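PDB 1VDW: fructose-bisphosphatase from Pyrococcus horikoshii, which probably hydrolyses fructose 1,6-bisphosphate to fructose 6-phosphate and phosphate with the help of magnesium, as a homodimeric member of the inositol monophosphatase superfamily. Local coordinates for residues T5-A10 / P111-I116. Residues are numbered along the deposited sequence; the frame is centred on the assembly and turned at random. Where two conformers were deposited one is given.
Sequences TWRKIA and PIYAFI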
loop_
_atom_site.group_PDB
_atom_site.type_symbol
_atom_site.label_atom_id
_atom_site.label_comp_id
_atom_site.label_asym_id
_atom_site.label_seq_id
_atom_site.Cartn_x
_atom_site.Cartn_y
_atom_site.Cartn_z
ATOM N N THR A 5 18.461 26.742 -1.503
ATOM C CA THR A 5 17.246 27.522 -1.313
ATOM C C THR A 5 15.985 26.713 -1.633
ATOM O O THR A 5 14.937 26.923 -1.026
ATOM C CB THR A 5 17.272 28.814 -2.166
ATOM O OG1 THR A 5 17.431 28.481 -3.550
ATOM C CG2 THR A 5 18.426 29.708 -1.729
ATOM N N TRP A 6 16.084 25.787 -2.582
ATOM C CA TRP A 6 14.932 24.963 -2.927
ATOM C C TRP A 6 14.623 23.987 -1.796
ATOM O O TRP A 6 13.464 23.657 -1.543
ATOM C CB TRP A 6 15.182 24.204 -4.232
ATOM C CG TRP A 6 15.160 25.097 -5.435
ATOM C CD1 TRP A 6 16.206 25.381 -6.270
ATOM C CD2 TRP A 6 14.044 25.855 -5.917
ATOM N NE1 TRP A 6 15.809 26.266 -7.239
ATOM C CE2 TRP A 6 14.488 26.572 -7.051
ATOM C CE3 TRP A 6 12.711 25.990 -5.507
ATOM C CZ2 TRP A 6 13.645 27.425 -7.774
ATOM C CZ3 TRP A 6 11.871 26.839 -6.229
ATOM C CH2 TRP A 6 12.344 27.541 -7.353
ATOM N N ARG A 7 15.662 23.531 -1.105
ATOM C CA ARG A 7 15.462 22.607 -0.001
ATOM C C ARG A 7 14.717 23.312 1.135
ATOM O O ARG A 7 13.930 22.697 1.852
ATOM C CB ARG A 7 16.810 22.047 0.464
ATOM C CG ARG A 7 17.564 21.329 -0.658
ATOM C CD ARG A 7 18.860 20.690 -0.192
ATOM N NE ARG A 7 18.639 19.486 0.607
ATOM C CZ ARG A 7 19.615 18.718 1.077
ATOM N NH1 ARG A 7 20.882 19.028 0.829
ATOM N NH2 ARG A 7 19.329 17.635 1.786
ATOM N N LYS A 8 14.956 24.614 1.286
ATOM C CA LYS A 8 14.273 25.399 2.315
ATOM C C LYS A 8 12.786 25.456 1.961
ATOM O O LYS A 8 11.915 25.368 2.827
ATOM C CB LYS A 8 14.865 26.816 2.375
ATOM C CG LYS A 8 14.270 27.743 3.439
ATOM C CD LYS A 8 13.040 28.497 2.946
ATOM C CE LYS A 8 12.546 29.492 3.994
ATOM N NZ LYS A 8 11.348 30.250 3.537
ATOM N N ILE A 9 12.501 25.596 0.672
ATOM C CA ILE A 9 11.124 25.644 0.209
ATOM C C ILE A 9 10.426 24.308 0.483
ATOM O O ILE A 9 9.247 24.278 0.839
ATOM C CB ILE A 9 11.071 25.976 -1.298
ATOM C CG1 ILE A 9 11.623 27.388 -1.518
ATOM C CG2 ILE A 9 9.643 25.863 -1.816
ATOM C CD1 ILE A 9 11.646 27.831 -2.956
ATOM N N ALA A 10 11.158 23.210 0.326
ATOM C CA ALA A 10 10.588 21.888 0.576
ATOM C C ALA A 10 10.103 21.809 2.022
ATOM O O ALA A 10 9.028 21.273 2.302
ATOM C CB ALA A 10 11.629 20.808 0.309
ATOM N N PRO A 111 16.949 19.200 -14.823
ATOM C CA PRO A 111 16.512 18.940 -13.449
ATOM C C PRO A 111 17.648 19.171 -12.449
ATOM O O PRO A 111 18.743 18.618 -12.590
ATOM C CB PRO A 111 16.041 17.489 -13.497
ATOM C CG PRO A 111 16.871 16.888 -14.587
ATOM C CD PRO A 111 17.158 17.959 -15.584
ATOM N N ILE A 112 17.397 20.019 -11.457
ATOM C CA ILE A 112 18.417 20.328 -10.461
ATOM C C ILE A 112 18.062 19.885 -9.050
ATOM O O ILE A 112 18.934 19.799 -8.191
ATOM C CB ILE A 112 18.734 21.841 -10.436
ATOM C CG1 ILE A 112 17.455 22.642 -10.182
ATOM C CG2 ILE A 112 19.371 22.257 -11.759
ATOM C CD1 ILE A 112 17.694 24.114 -9.914
ATOM N N TYR A 113 16.788 19.589 -8.814
ATOM C CA TYR A 113 16.350 19.166 -7.491
ATOM C C TYR A 113 14.936 18.623 -7.550
ATOM O O TYR A 113 14.110 19.093 -8.326
ATOM C CB TYR A 113 16.383 20.356 -6.528
ATOM C CG TYR A 113 15.874 20.055 -5.138
ATOM C CD1 TYR A 113 16.604 19.254 -4.266
ATOM C CD2 TYR A 113 14.666 20.583 -4.693
ATOM C CE1 TYR A 113 16.142 18.989 -2.978
ATOM C CE2 TYR A 113 14.195 20.326 -3.414
ATOM C CZ TYR A 113 14.937 19.530 -2.563
ATOM O OH TYR A 113 14.468 19.285 -1.293
ATOM N N ALA A 114 14.668 17.626 -6.720
ATOM C CA ALA A 114 13.342 17.049 -6.636
ATOM C C ALA A 114 13.156 16.476 -5.247
ATOM O O ALA A 114 14.120 16.058 -4.597
ATOM C CB ALA A 114 13.166 15.950 -7.674
ATOM N N PHE A 115 11.919 16.487 -4.770
ATOM C CA PHE A 115 11.641 15.898 -3.475
ATOM C C PHE A 115 10.267 15.270 -3.488
ATOM O O PHE A 115 9.387 15.645 -4.270
ATOM C CB PHE A 115 11.758 16.931 -2.328
ATOM C CG PHE A 115 10.561 17.836 -2.164
ATOM C CD1 PHE A 115 9.446 17.422 -1.437
ATOM C CD2 PHE A 115 10.570 19.121 -2.692
ATOM C CE1 PHE A 115 8.362 18.280 -1.235
ATOM C CE2 PHE A 115 9.492 19.983 -2.494
ATOM C CZ PHE A 115 8.389 19.562 -1.764
ATOM N N ILE A 116 10.126 14.261 -2.644
ATOM C CA ILE A 116 8.866 13.568 -2.454
ATOM C C ILE A 116 8.714 13.478 -0.944
ATOM O O ILE A 116 9.607 12.991 -0.248
ATOM C CB ILE A 116 8.883 12.144 -3.061
ATOM C CG1 ILE A 116 8.866 12.240 -4.589
ATOM C CG2 ILE A 116 7.671 11.336 -2.566
ATOM C CD1 ILE A 116 9.119 10.917 -5.297
#
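Helix 3-20 runs along strand 110-118 on one face of the large mixed sheet of the inositol monophosphatase fold, and here its first turns pack on that strand, the axes of the two segments running 19° from parallel and 9.4 Å apart. A classic beta bulge, in which Ile112 and Tyr113 both face Ile105 of strand 100-107, lets these two successive residues and then Phe115 all direct their CB toward the helix; the opposite face of the strand, with Ala114 and Ile116, packs on helix 199-211.

Apolar packing carries the contact. The Tyr113 ring, its CG anti to the backbone N (chi1 177°), lies against the helix, and Trp6 and Arg7 both meet it from the same side of its plane: Trp6 CB is 3.7 Å from CD2 of Tyr113, while Arg7 CG lies 3.6 Å from Tyr113 CE1, the diagonally opposite ring carbon. Toward the start of the strand, CD1 of Ile112 comes obliquely to the pyrrole part of the Trp6 indole, 3.9 Å from Trp6 NE1. That indole also touches Ile105, Leu61 and Val63, so it joins the helix to strand 100-107 and to the loop residues Leu61 and Val63.

The polar ends turn to the next strand, 123-128. Glu126 OE1 is hydrogen-bonded to Tyr113 OH and its OE2 forms a salt bridge with Arg7 NH2, so one carboxylate holds both side-chain ends.

Phe115 takes the crowded rotamer, CG between the backbone N and the carbonyl carbon. One helical turn after Trp6, Ala10 places CB over the face of this ring in a CH-pi contact, 3.8 Å from the Phe115 ring centroid and 20° off the normal.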